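Local coordinates for protein cephalosporin hydroxylase CMCI (Streptomyces clavuligerus, PDB 2BM8) that probably takes part in the late steps of cephamycin biosynthesis, modifying the cephalosporin nucleus, and is built on a Rossmann-type methyltransferase fold, at residues Ile85-Val90 with Gly94-Phe99; Gln111-Asp116 with Glu146-Met151; Cys122-Pro125 with Asn131-Leu134. The protein carries 3 engineered substitutions. One frame throughout, in Å; residues are numbered along the deposited sequence.

Interaction 1: residues Ile85-Val90 with Gly94-Phe99; sequences IVELGV and GSLAWF
Phe99 holds CG anti to its carbonyl carbon (chi1 -84°), and Ile85 puts CG2 anti to the backbone N (chi1 -67°). These two torsions bring the Ile85 methyl over the Phe99 ring. The contact belongs to the first beta-alpha-beta unit of a Rossmann-like fold, in which strand 84-88 leads through a short loop into helix 94-106. The glycine-containing loop after this strand resembles the first conserved motif of class-one methyltransferases. The helix runs back almost antiparallel to the strand, with the two short axes 9.8 Å apart.

Ile85 CG2 makes a CH-pi contact with Phe99, 4.1 Å from the ring centroid and 13° off the normal. Trp98 CE3 lies over the opposite face of that ring. Ile85 CD1 adds a second touch, 3.8 Å from Phe99 CD2.

The Glu87 chain bends at chi2, and its carboxylate runs across the helix face instead of straight at it, which puts OE2 near Ser95 and the Phe99 edge. Ser95 OG approaches Glu87 OE2 at 3.5 Å, at best a weak hydrogen bond. Stronger partners of this buried acid lie outside the two segments: Asn160 bonds to OE1 and Lys65 forms a salt bridge with OE2. Leu96 CD1 packs on the aliphatic root of the acid, 3.6 Å from Glu87 CB. An alanine here would keep that CB but would probably leave the Lys65 charge without its mate and open a gap beside Leu96.

Farther along, Val90 CG1 and Leu96 CD2 meet at 3.7 Å, their side chains crossing at about a right angle. One water ties the loop to the start of the helix: it donates to Val90 O at 2.8 Å and lies 2.6 Å from Ser95 OG.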
ATOM      1  N   ILE B  85      17.673  -2.889 -35.886  1.00 14.46           N
ATOM      2  CA  ILE B  85      17.632  -2.974 -34.437  1.00 14.64           C
ATOM      3  C   ILE B  85      18.815  -3.791 -33.932  1.00 14.94           C
ATOM      4  O   ILE B  85      18.997  -4.925 -34.346  1.00 15.14           O
ATOM      5  CB  ILE B  85      16.316  -3.596 -33.994  1.00 14.57           C
ATOM      6  CG1 ILE B  85      15.164  -2.640 -34.326  1.00 13.72           C
ATOM      7  CG2 ILE B  85      16.347  -3.904 -32.498  1.00 14.28           C
ATOM      8  CD1 ILE B  85      13.820  -3.288 -34.247  1.00 13.95           C
ATOM      9  N   VAL B  86      19.607  -3.191 -33.046  1.00 15.43           N
ATOM     10  CA  VAL B  86      20.780  -3.810 -32.442  1.00 15.87           C
ATOM     11  C   VAL B  86      20.554  -4.132 -30.960  1.00 16.24           C
ATOM     12  O   VAL B  86      20.169  -3.260 -30.189  1.00 15.56           O
ATOM     13  CB  VAL B  86      21.977  -2.860 -32.504  1.00 16.10           C
ATOM     14  CG1 VAL B  86      23.206  -3.512 -31.891  1.00 16.62           C
ATOM     15  CG2 VAL B  86      22.269  -2.423 -33.946  1.00 16.71           C
ATOM     16  N   GLU B  87      20.808  -5.384 -30.571  1.00 16.76           N
ATOM     17  CA  GLU B  87      20.791  -5.806 -29.169  1.00 17.39           C
ATOM     18  C   GLU B  87      22.204  -6.106 -28.727  1.00 17.34           C
ATOM     19  O   GLU B  87      22.805  -7.023 -29.246  1.00 17.18           O
ATOM     20  CB  GLU B  87      19.978  -7.094 -28.999  1.00 17.57           C
ATOM     21  CG  GLU B  87      18.524  -6.872 -28.638  1.00 20.07           C
ATOM     22  CD  GLU B  87      18.329  -6.492 -27.183  1.00 22.08           C
ATOM     23  OE1 GLU B  87      19.325  -6.109 -26.528  1.00 21.90           O
ATOM     24  OE2 GLU B  87      17.179  -6.595 -26.700  1.00 23.13           O
ATOM     25  N   LEU B  88      22.725  -5.333 -27.783  1.00 17.62           N
ATOM     26  CA  LEU B  88      23.968  -5.652 -27.067  1.00 17.91           C
ATOM     27  C   LEU B  88      23.546  -6.458 -25.839  1.00 18.07           C
ATOM     28  O   LEU B  88      22.829  -5.937 -24.989  1.00 17.94           O
ATOM     29  CB  LEU B  88      24.666  -4.357 -26.624  1.00 18.01           C
ATOM     30  CG  LEU B  88      26.189  -4.205 -26.551  1.00 18.64           C
ATOM     31  CD1 LEU B  88      26.518  -3.131 -25.543  1.00 17.68           C
ATOM     32  CD2 LEU B  88      26.966  -5.500 -26.230  1.00 19.74           C
ATOM     33  N   GLY B  89      23.976  -7.718 -25.751  1.00 18.15           N
ATOM     34  CA  GLY B  89      23.456  -8.662 -24.773  1.00 18.19           C
ATOM     35  C   GLY B  89      22.334  -9.501 -25.369  1.00 18.29           C
ATOM     36  O   GLY B  89      21.233  -9.001 -25.551  1.00 18.73           O
ATOM     37  N   VAL B  90      22.600 -10.778 -25.654  1.00 18.20           N
ATOM     38  CA  VAL B  90      21.661 -11.625 -26.388  1.00 17.84           C
ATOM     39  C   VAL B  90      20.958 -12.684 -25.527  1.00 17.87           C
ATOM     40  O   VAL B  90      19.724 -12.839 -25.627  1.00 18.16           O
ATOM     41  CB  VAL B  90      22.374 -12.326 -27.559  1.00 17.84           C
ATOM     42  CG1 VAL B  90      21.468 -13.351 -28.233  1.00 17.53           C
ATOM     43  CG2 VAL B  90      22.849 -11.311 -28.565  1.00 17.15           C
ATOM     44  N   GLY B  94      15.487 -14.673 -27.630  1.00 15.43           N
ATOM     45  CA  GLY B  94      14.046 -14.541 -27.737  1.00 16.10           C
ATOM     46  C   GLY B  94      13.676 -13.163 -28.246  1.00 16.88           C
ATOM     47  O   GLY B  94      12.928 -13.030 -29.220  1.00 17.79           O
ATOM     48  N   SER B  95      14.233 -12.132 -27.625  1.00 16.65           N
ATOM     49  CA  SER B  95      13.894 -10.775 -28.002  1.00 16.70           C
ATOM     50  C   SER B  95      14.338 -10.431 -29.443  1.00 15.98           C
ATOM     51  O   SER B  95      13.716  -9.618 -30.106  1.00 16.42           O
ATOM     52  CB  SER B  95      14.481  -9.798 -26.983  1.00 16.67           C
ATOM     53  OG  SER B  95      15.885  -9.768 -27.129  1.00 19.13           O
ATOM     54  N   LEU B  96      15.401 -11.044 -29.933  1.00 15.71           N
ATOM     55  CA  LEU B  96      15.788 -10.905 -31.353  1.00 15.28           C
ATOM     56  C   LEU B  96      14.703 -11.408 -32.323  1.00 14.80           C
ATOM     57  O   LEU B  96      14.320 -10.702 -33.250  1.00 14.45           O
ATOM     58  CB  LEU B  96      17.052 -11.708 -31.632  1.00 15.34           C
ATOM     59  CG  LEU B  96      18.426 -11.085 -31.422  1.00 16.65           C
ATOM     60  CD1 LEU B  96      18.429  -9.980 -30.391  1.00 17.21           C
ATOM     61  CD2 LEU B  96      19.402 -12.185 -31.059  1.00 16.75           C
ATOM     62  N   ALA B  97      14.241 -12.641 -32.119  1.00 14.10           N
ATOM     63  CA  ALA B  97      13.198 -13.217 -32.948  1.00 13.76           C
ATOM     64  C   ALA B  97      11.913 -12.414 -32.851  1.00 13.91           C
ATOM     65  O   ALA B  97      11.193 -12.282 -33.839  1.00 13.80           O
ATOM     66  CB  ALA B  97      12.935 -14.650 -32.552  1.00 14.09           C
ATOM     67  N   TRP B  98      11.631 -11.879 -31.664  1.00 14.12           N
ATOM     68  CA  TRP B  98      10.441 -11.072 -31.436  1.00 14.11           C
ATOM     69  C   TRP B  98      10.519  -9.793 -32.266  1.00 13.66           C
ATOM     70  O   TRP B  98       9.588  -9.480 -32.995  1.00 14.19           O
ATOM     71  CB  TRP B  98      10.272 -10.751 -29.944  1.00 14.75           C
ATOM     72  CG  TRP B  98       9.040  -9.953 -29.646  1.00 15.47           C
ATOM     73  CD1 TRP B  98       7.769 -10.406 -29.630  1.00 17.74           C
ATOM     74  CD2 TRP B  98       8.972  -8.564 -29.359  1.00 16.75           C
ATOM     75  NE1 TRP B  98       6.897  -9.387 -29.330  1.00 18.47           N
ATOM     76  CE2 TRP B  98       7.618  -8.239 -29.165  1.00 17.89           C
ATOM     77  CE3 TRP B  98       9.922  -7.554 -29.231  1.00 19.47           C
ATOM     78  CZ2 TRP B  98       7.193  -6.959 -28.866  1.00 18.20           C
ATOM     79  CZ3 TRP B  98       9.503  -6.283 -28.921  1.00 19.24           C
ATOM     80  CH2 TRP B  98       8.148  -5.995 -28.753  1.00 19.69           C
ATOM     81  N   PHE B  99      11.633  -9.083 -32.177  1.00 13.01           N
ATOM     82  CA  PHE B  99      11.827  -7.857 -32.954  1.00 12.93           C
ATOM     83  C   PHE B  99      11.705  -8.120 -34.452  1.00 13.13           C
ATOM     84  O   PHE B  99      11.102  -7.329 -35.173  1.00 12.71           O
ATOM     85  CB  PHE B  99      13.202  -7.236 -32.685  1.00 12.58           C
ATOM     86  CG  PHE B  99      13.252  -6.360 -31.475  1.00 11.93           C
ATOM     87  CD1 PHE B  99      14.197  -6.584 -30.483  1.00 10.79           C
ATOM     88  CD2 PHE B  99      12.380  -5.294 -31.331  1.00 11.93           C
ATOM     89  CE1 PHE B  99      14.257  -5.774 -29.368  1.00 10.43           C
ATOM     90  CE2 PHE B  99      12.442  -4.476 -30.215  1.00 10.88           C
ATOM     91  CZ  PHE B  99      13.381  -4.724 -29.232  1.00 11.09           C
TER
HETATM   92  O   HOH W   1      17.470 -11.867 -26.892  1.00 33.27           O

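Interaction 2: residues Gln111-Asp116 with Glu146-Met151; sequences QVIGID and EHLREM
Ile113 and Leu148 have the closest CA atoms of the two segments, 9.4 Å apart. The contact is therefore made by side chains. Segment 111-116 is a regular strand of the parallel part of the Rossmann-like sheet, between strands 84-88 and 132-136. Segment 146-151 belongs to the crossover loop from strand 132-136 to strand 155-159. It opens with a type II beta turn from Glu146 to Arg149, closed by Arg149 N to Glu146 O at 3.3 Å. Leu148 takes the third position of the turn, with a positive phi of 66°. The turn directs His147 and Leu148 at the sheet.

Alternation along the strand presents Ile113 and Ile115 to the loop, while Val112 packs on helix 94-106. With CG1 beside its backbone N (chi1 -72°), Ile113 sends CD1 out to both loop partners. Leu148 CD1 comes in obliquely at 3.3 Å. That is short for two methyls, and the exact value is doubtful. Met151, bent at chi2 and chi3, meets Ile113 tip to tip.

Ile115 and His147 lie alongside each other, pointing opposite ways. The methyl CD1 reaches the edge of the imidazole, near its plane, and touches no face. The His147 ring also meets the ring of His135, their planes at about 45°. Met151 further touches Thr84, and Arg149 turns to Trp171 and His175 of helix 165-175.

The contact is apolar apart from the imidazole edge, where Ile115 CD1 lies 4.1 Å from His147 NE2. At the other end, Met151 SD rests 3.8 Å from Ile113 CD1.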
ATOM      1  N   GLN B 111      16.635  -5.276 -40.366  1.00 17.05           N
ATOM      2  CA  GLN B 111      17.681  -6.219 -39.986  1.00 16.39           C
ATOM      3  C   GLN B 111      17.919  -6.143 -38.481  1.00 15.91           C
ATOM      4  O   GLN B 111      18.203  -5.073 -37.960  1.00 15.14           O
ATOM      5  CB  GLN B 111      18.983  -5.841 -40.699  1.00 16.45           C
ATOM      6  CG  GLN B 111      18.934  -6.030 -42.188  1.00 15.99           C
ATOM      7  CD  GLN B 111      18.663  -7.464 -42.538  1.00 15.39           C
ATOM      8  OE1 GLN B 111      19.035  -8.359 -41.793  1.00 15.86           O
ATOM      9  NE2 GLN B 111      17.996  -7.689 -43.646  1.00 15.57           N
ATOM     10  N   VAL B 112      17.795  -7.277 -37.793  1.00 15.61           N
ATOM     11  CA  VAL B 112      17.999  -7.354 -36.351  1.00 15.49           C
ATOM     12  C   VAL B 112      19.379  -7.926 -36.123  1.00 15.22           C
ATOM     13  O   VAL B 112      19.748  -8.888 -36.774  1.00 15.25           O
ATOM     14  CB  VAL B 112      16.945  -8.259 -35.676  1.00 15.61           C
ATOM     15  CG1 VAL B 112      17.130  -8.299 -34.173  1.00 15.33           C
ATOM     16  CG2 VAL B 112      15.546  -7.774 -36.005  1.00 16.35           C
ATOM     17  N   ILE B 113      20.136  -7.321 -35.217  1.00 15.00           N
ATOM     18  CA  ILE B 113      21.498  -7.746 -34.908  1.00 15.02           C
ATOM     19  C   ILE B 113      21.670  -7.968 -33.395  1.00 15.14           C
ATOM     20  O   ILE B 113      21.314  -7.113 -32.592  1.00 14.84           O
ATOM     21  CB  ILE B 113      22.529  -6.695 -35.434  1.00 15.01           C
ATOM     22  CG1 ILE B 113      22.606  -6.738 -36.966  1.00 15.08           C
ATOM     23  CG2 ILE B 113      23.927  -6.959 -34.855  1.00 14.59           C
ATOM     24  CD1 ILE B 113      23.208  -5.514 -37.590  1.00 14.52           C
ATOM     25  N   GLY B 114      22.222  -9.119 -33.023  1.00 15.39           N
ATOM     26  CA  GLY B 114      22.509  -9.431 -31.639  1.00 15.82           C
ATOM     27  C   GLY B 114      23.991  -9.619 -31.441  1.00 16.50           C
ATOM     28  O   GLY B 114      24.606 -10.431 -32.130  1.00 16.87           O
ATOM     29  N   ILE B 115      24.553  -8.875 -30.495  1.00 17.38           N
ATOM     30  CA  ILE B 115      25.970  -8.908 -30.161  1.00 18.44           C
ATOM     31  C   ILE B 115      26.113  -9.451 -28.748  1.00 19.45           C
ATOM     32  O   ILE B 115      25.470  -8.930 -27.849  1.00 19.55           O
ATOM     33  CB  ILE B 115      26.553  -7.476 -30.180  1.00 18.12           C
ATOM     34  CG1 ILE B 115      26.182  -6.751 -31.463  1.00 18.77           C
ATOM     35  CG2 ILE B 115      28.058  -7.492 -30.012  1.00 18.13           C
ATOM     36  CD1 ILE B 115      26.820  -5.362 -31.589  1.00 18.69           C
ATOM     37  N   ASP B 116      26.951 -10.467 -28.539  1.00 20.68           N
ATOM     38  CA  ASP B 116      27.300 -10.907 -27.177  1.00 22.15           C
ATOM     39  C   ASP B 116      28.698 -11.511 -27.101  1.00 22.81           C
ATOM     40  O   ASP B 116      29.220 -12.035 -28.085  1.00 22.64           O
ATOM     41  CB  ASP B 116      26.266 -11.914 -26.604  1.00 22.49           C
ATOM     42  CG  ASP B 116      26.151 -11.844 -25.055  1.00 24.33           C
ATOM     43  OD1 ASP B 116      27.161 -12.062 -24.339  1.00 26.32           O
ATOM     44  OD2 ASP B 116      25.080 -11.585 -24.455  1.00 26.32           O
ATOM     45  N   GLU B 146      32.594  -1.479 -34.935  1.00 37.98           N
ATOM     46  CA  GLU B 146      32.852  -0.882 -36.258  1.00 38.58           C
ATOM     47  C   GLU B 146      31.976  -1.473 -37.372  1.00 38.57           C
ATOM     48  O   GLU B 146      31.368  -0.724 -38.148  1.00 38.33           O
ATOM     49  CB  GLU B 146      34.348  -0.985 -36.622  1.00 38.76           C
ATOM     50  CG  GLU B 146      34.726  -0.600 -38.062  1.00 40.15           C
ATOM     51  CD  GLU B 146      34.575   0.888 -38.396  1.00 41.60           C
ATOM     52  OE1 GLU B 146      34.693   1.745 -37.482  1.00 42.09           O
ATOM     53  OE2 GLU B 146      34.352   1.202 -39.598  1.00 41.81           O
ATOM     54  N   HIS B 147      31.895  -2.800 -37.447  1.00 38.63           N
ATOM     55  CA  HIS B 147      30.985  -3.428 -38.393  1.00 38.91           C
ATOM     56  C   HIS B 147      29.641  -2.746 -38.279  1.00 38.87           C
ATOM     57  O   HIS B 147      29.211  -2.382 -37.180  1.00 39.06           O
ATOM     58  CB  HIS B 147      30.836  -4.937 -38.140  1.00 39.09           C
ATOM     59  CG  HIS B 147      30.153  -5.294 -36.847  1.00 40.53           C
ATOM     60  ND1 HIS B 147      30.827  -5.852 -35.780  1.00 42.16           N
ATOM     61  CD2 HIS B 147      28.854  -5.211 -36.463  1.00 40.71           C
ATOM     62  CE1 HIS B 147      29.976  -6.081 -34.793  1.00 42.14           C
ATOM     63  NE2 HIS B 147      28.774  -5.698 -35.182  1.00 41.58           N
ATOM     64  N   LEU B 148      28.981  -2.536 -39.408  1.00 38.87           N
ATOM     65  CA  LEU B 148      27.573  -2.144 -39.376  1.00 38.99           C
ATOM     66  C   LEU B 148      27.299  -0.724 -38.752  1.00 38.67           C
ATOM     67  O   LEU B 148      26.238  -0.437 -38.181  1.00 38.34           O
ATOM     68  CB  LEU B 148      26.759  -3.298 -38.745  1.00 39.31           C
ATOM     69  CG  LEU B 148      27.106  -4.702 -39.329  1.00 40.13           C
ATOM     70  CD1 LEU B 148      26.233  -5.827 -38.769  1.00 40.32           C
ATOM     71  CD2 LEU B 148      27.113  -4.749 -40.879  1.00 40.99           C
ATOM     72  N   ARG B 149      28.305   0.141 -38.892  1.00 38.24           N
ATOM     73  CA  ARG B 149      28.095   1.541 -39.265  1.00 37.84           C
ATOM     74  C   ARG B 149      27.609   1.496 -40.720  1.00 37.05           C
ATOM     75  O   ARG B 149      27.008   2.431 -41.234  1.00 37.11           O
ATOM     76  CB  ARG B 149      29.403   2.337 -39.224  1.00 38.00           C
ATOM     77  CG  ARG B 149      30.141   2.335 -37.894  1.00 38.88           C
ATOM     78  CD  ARG B 149      31.632   2.620 -38.019  1.00 40.07           C
ATOM     79  NE  ARG B 149      31.888   4.053 -38.154  1.00 41.34           N
ATOM     80  CZ  ARG B 149      32.016   4.719 -39.306  1.00 41.80           C
ATOM     81  NH1 ARG B 149      31.954   4.106 -40.489  1.00 41.64           N
ATOM     82  NH2 ARG B 149      32.229   6.026 -39.267  1.00 42.34           N
ATOM     83  N   GLU B 150      27.950   0.393 -41.376  1.00 36.02           N
ATOM     84  CA  GLU B 150      27.435   0.015 -42.680  1.00 35.51           C
ATOM     85  C   GLU B 150      25.888  -0.183 -42.741  1.00 34.04           C
ATOM     86  O   GLU B 150      25.333  -0.305 -43.838  1.00 34.06           O
ATOM     87  CB  GLU B 150      28.201  -1.260 -43.100  1.00 35.94           C
ATOM     88  CG  GLU B 150      27.818  -1.926 -44.415  1.00 38.10           C
ATOM     89  CD  GLU B 150      27.363  -3.373 -44.221  1.00 41.26           C
ATOM     90  OE1 GLU B 150      28.207  -4.212 -43.814  1.00 43.43           O
ATOM     91  OE2 GLU B 150      26.165  -3.675 -44.470  1.00 42.33           O
ATOM     92  N   MET B 151      25.190  -0.185 -41.602  1.00 32.12           N
ATOM     93  CA  MET B 151      23.753  -0.525 -41.582  1.00 30.71           C
ATOM     94  C   MET B 151      22.806   0.649 -41.813  1.00 29.05           C
ATOM     95  O   MET B 151      23.200   1.811 -41.761  1.00 28.95           O
ATOM     96  CB  MET B 151      23.379  -1.239 -40.279  1.00 30.87           C
ATOM     97  CG  MET B 151      23.936  -2.657 -40.189  1.00 31.61           C
ATOM     98  SD  MET B 151      23.071  -3.972 -41.072  1.00 33.08           S
ATOM     99  CE  MET B 151      23.697  -3.783 -42.767  1.00 33.41           C
TER

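Interaction 3: residues Cys122-Pro125 with Asn131-Leu134; sequences CQIP and NITL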
ATOM      1  N   CYS B 122      22.045 -19.171 -27.127  1.00 19.86           N
ATOM      2  CA  CYS B 122      21.021 -18.798 -28.115  1.00 20.10           C
ATOM      3  C   CYS B 122      20.144 -19.969 -28.515  1.00 19.12           C
ATOM      4  O   CYS B 122      20.648 -20.969 -28.991  1.00 19.32           O
ATOM      5  CB  CYS B 122      21.627 -18.179 -29.385  1.00 20.34           C
ATOM      6  SG  CYS B 122      20.372 -17.405 -30.467  1.00 22.51           S
ATOM      7  N   GLN B 123      18.832 -19.820 -28.328  1.00 18.55           N
ATOM      8  CA  GLN B 123      17.857 -20.882 -28.585  1.00 18.06           C
ATOM      9  C   GLN B 123      17.130 -20.742 -29.911  1.00 17.72           C
ATOM     10  O   GLN B 123      16.180 -21.473 -30.161  1.00 18.09           O
ATOM     11  CB  GLN B 123      16.801 -20.895 -27.476  1.00 17.85           C
ATOM     12  CG  GLN B 123      17.371 -21.115 -26.092  1.00 17.77           C
ATOM     13  CD  GLN B 123      17.946 -22.502 -25.942  1.00 16.68           C
ATOM     14  OE1 GLN B 123      17.284 -23.481 -26.272  1.00 16.45           O
ATOM     15  NE2 GLN B 123      19.173 -22.589 -25.473  1.00 15.54           N
ATOM     16  N   ILE B 124      17.546 -19.813 -30.760  1.00 17.45           N
ATOM     17  CA  ILE B 124      16.862 -19.625 -32.026  1.00 17.42           C
ATOM     18  C   ILE B 124      17.349 -20.726 -32.947  1.00 17.40           C
ATOM     19  O   ILE B 124      18.548 -20.856 -33.157  1.00 17.94           O
ATOM     20  CB  ILE B 124      17.149 -18.238 -32.650  1.00 17.45           C
ATOM     21  CG1 ILE B 124      16.793 -17.102 -31.678  1.00 17.33           C
ATOM     22  CG2 ILE B 124      16.360 -18.090 -33.941  1.00 17.22           C
ATOM     23  CD1 ILE B 124      17.291 -15.742 -32.109  1.00 17.59           C
ATOM     24  N   PRO B 125      16.445 -21.541 -33.473  1.00 17.41           N
ATOM     25  CA  PRO B 125      16.851 -22.573 -34.431  1.00 17.38           C
ATOM     26  C   PRO B 125      17.376 -21.939 -35.715  1.00 17.64           C
ATOM     27  O   PRO B 125      16.968 -20.835 -36.073  1.00 18.05           O
ATOM     28  CB  PRO B 125      15.561 -23.351 -34.693  1.00 17.32           C
ATOM     29  CG  PRO B 125      14.450 -22.472 -34.236  1.00 17.53           C
ATOM     30  CD  PRO B 125      14.991 -21.544 -33.217  1.00 17.21           C
ATOM     31  N   ASN B 131      16.959 -12.399 -41.448  1.00 17.28           N
ATOM     32  CA  ASN B 131      17.116 -11.023 -40.989  1.00 16.93           C
ATOM     33  C   ASN B 131      17.535 -10.864 -39.517  1.00 16.86           C
ATOM     34  O   ASN B 131      17.289  -9.830 -38.895  1.00 16.90           O
ATOM     35  CB  ASN B 131      15.856 -10.221 -41.338  1.00 16.99           C
ATOM     36  CG  ASN B 131      15.577 -10.215 -42.849  1.00 17.44           C
ATOM     37  OD1 ASN B 131      16.492 -10.380 -43.664  1.00 16.84           O
ATOM     38  ND2 ASN B 131      14.318 -10.046 -43.219  1.00 17.00           N
ATOM     39  N   ILE B 132      18.175 -11.896 -38.974  1.00 16.76           N
ATOM     40  CA  ILE B 132      18.785 -11.860 -37.645  1.00 16.68           C
ATOM     41  C   ILE B 132      20.231 -12.259 -37.809  1.00 17.15           C
ATOM     42  O   ILE B 132      20.508 -13.350 -38.298  1.00 17.07           O
ATOM     43  CB  ILE B 132      18.130 -12.863 -36.688  1.00 16.58           C
ATOM     44  CG1 ILE B 132      16.658 -12.529 -36.483  1.00 16.14           C
ATOM     45  CG2 ILE B 132      18.897 -12.893 -35.352  1.00 15.92           C
ATOM     46  CD1 ILE B 132      15.882 -13.591 -35.712  1.00 16.06           C
ATOM     47  N   THR B 133      21.148 -11.397 -37.386  1.00 17.67           N
ATOM     48  CA  THR B 133      22.577 -11.662 -37.516  1.00 18.19           C
ATOM     49  C   THR B 133      23.215 -11.656 -36.129  1.00 19.11           C
ATOM     50  O   THR B 133      22.995 -10.734 -35.357  1.00 19.70           O
ATOM     51  CB  THR B 133      23.228 -10.583 -38.433  1.00 18.11           C
ATOM     52  OG1 THR B 133      22.603 -10.578 -39.726  1.00 16.65           O
ATOM     53  CG2 THR B 133      24.648 -10.921 -38.751  1.00 17.70           C
ATOM     54  N   LEU B 134      24.006 -12.676 -35.819  1.00 20.31           N
ATOM     55  CA  LEU B 134      24.659 -12.802 -34.523  1.00 21.43           C
ATOM     56  C   LEU B 134      26.156 -12.531 -34.620  1.00 22.79           C
ATOM     57  O   LEU B 134      26.875 -13.289 -35.248  1.00 22.54           O
ATOM     58  CB  LEU B 134      24.458 -14.210 -33.985  1.00 21.62           C
ATOM     59  CG  LEU B 134      23.322 -14.492 -32.999  1.00 21.94           C
ATOM     60  CD1 LEU B 134      22.081 -13.701 -33.299  1.00 21.43           C
ATOM     61  CD2 LEU B 134      23.040 -16.001 -33.005  1.00 22.34           C
TER
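Cys122 meets Leu134 and Ile124 meets Ile132, two pairs of side chains that face each other across a loop turning back on the sheet. All four side chains start out toward the opposite segment. On strand 132-136 this follows from alternation, Ile132 and Leu134 being two apart. The pairs run in antiparallel order. The backbones stay well separated: the CA atoms of Cys122 and Leu134 are 9.5 Å apart, and those of Ile124 and Ile132 are 9.8 Å apart. This is side-chain packing of a connecting loop on strand 132-136 of the Rossmann-like fold, and not a pairing of strands.

In the first pair the thiol is swung anti to the backbone N of Cys122 (chi1 -168°), which carries it toward the strand. Leu134 answers with one branch, CD2, which lies 3.9 Å from Cys122 SG. The methyl comes up beside the CB-SG bond, roughly at a right angle to it, and not in line with its end. The other branch of Leu134, CD1, turns away from the sulfur toward Leu96. Leu134 thus spreads its two methyls over two partners.

In the second pair both isoleucines stretch out their longer branch, with chi2 of 169° in Ile124 and 171° in Ile132. The branches reach toward each other from opposite segments and meet at their end methyls, where Ile124 CD1 and Ile132 CD1 stand 4.4 Å apart, a looser contact than that at the sulfur.

Helix 94-106 lines this group: Leu96 touches Ile124 and Leu134, and Arg100 touches Ile132. Met129, in the loop between the segments, touches Ile124 and Leu134. Strand 132-136, the outermost on this side of the chain's sheet, is joined to strand 111-116 by backbone bonds from Thr133 to Val112 and Gly114.

Interaction 1 is the buried one; interactions 2 and 3 lie farther from the chain centre and are only partly buried. All three rest on the same sheet. Strands 84-88 and 111-116 join interactions 1 and 2 through Glu87 N to Ile113 O, 2.7 Å, a probable hydrogen bond. Interactions 2 and 3 share the next seam, at Val112 N to Asn131 O. Helix 94-106 links interactions 1 and 3, as Leu96 CD2 packs 3.8 Å from Leu134 CD1. The chemistry differs too. Interaction 1 sets a buried carboxylate and a water among apolar groups, whereas the other two pack loops on strands almost wholly through apolar side chains.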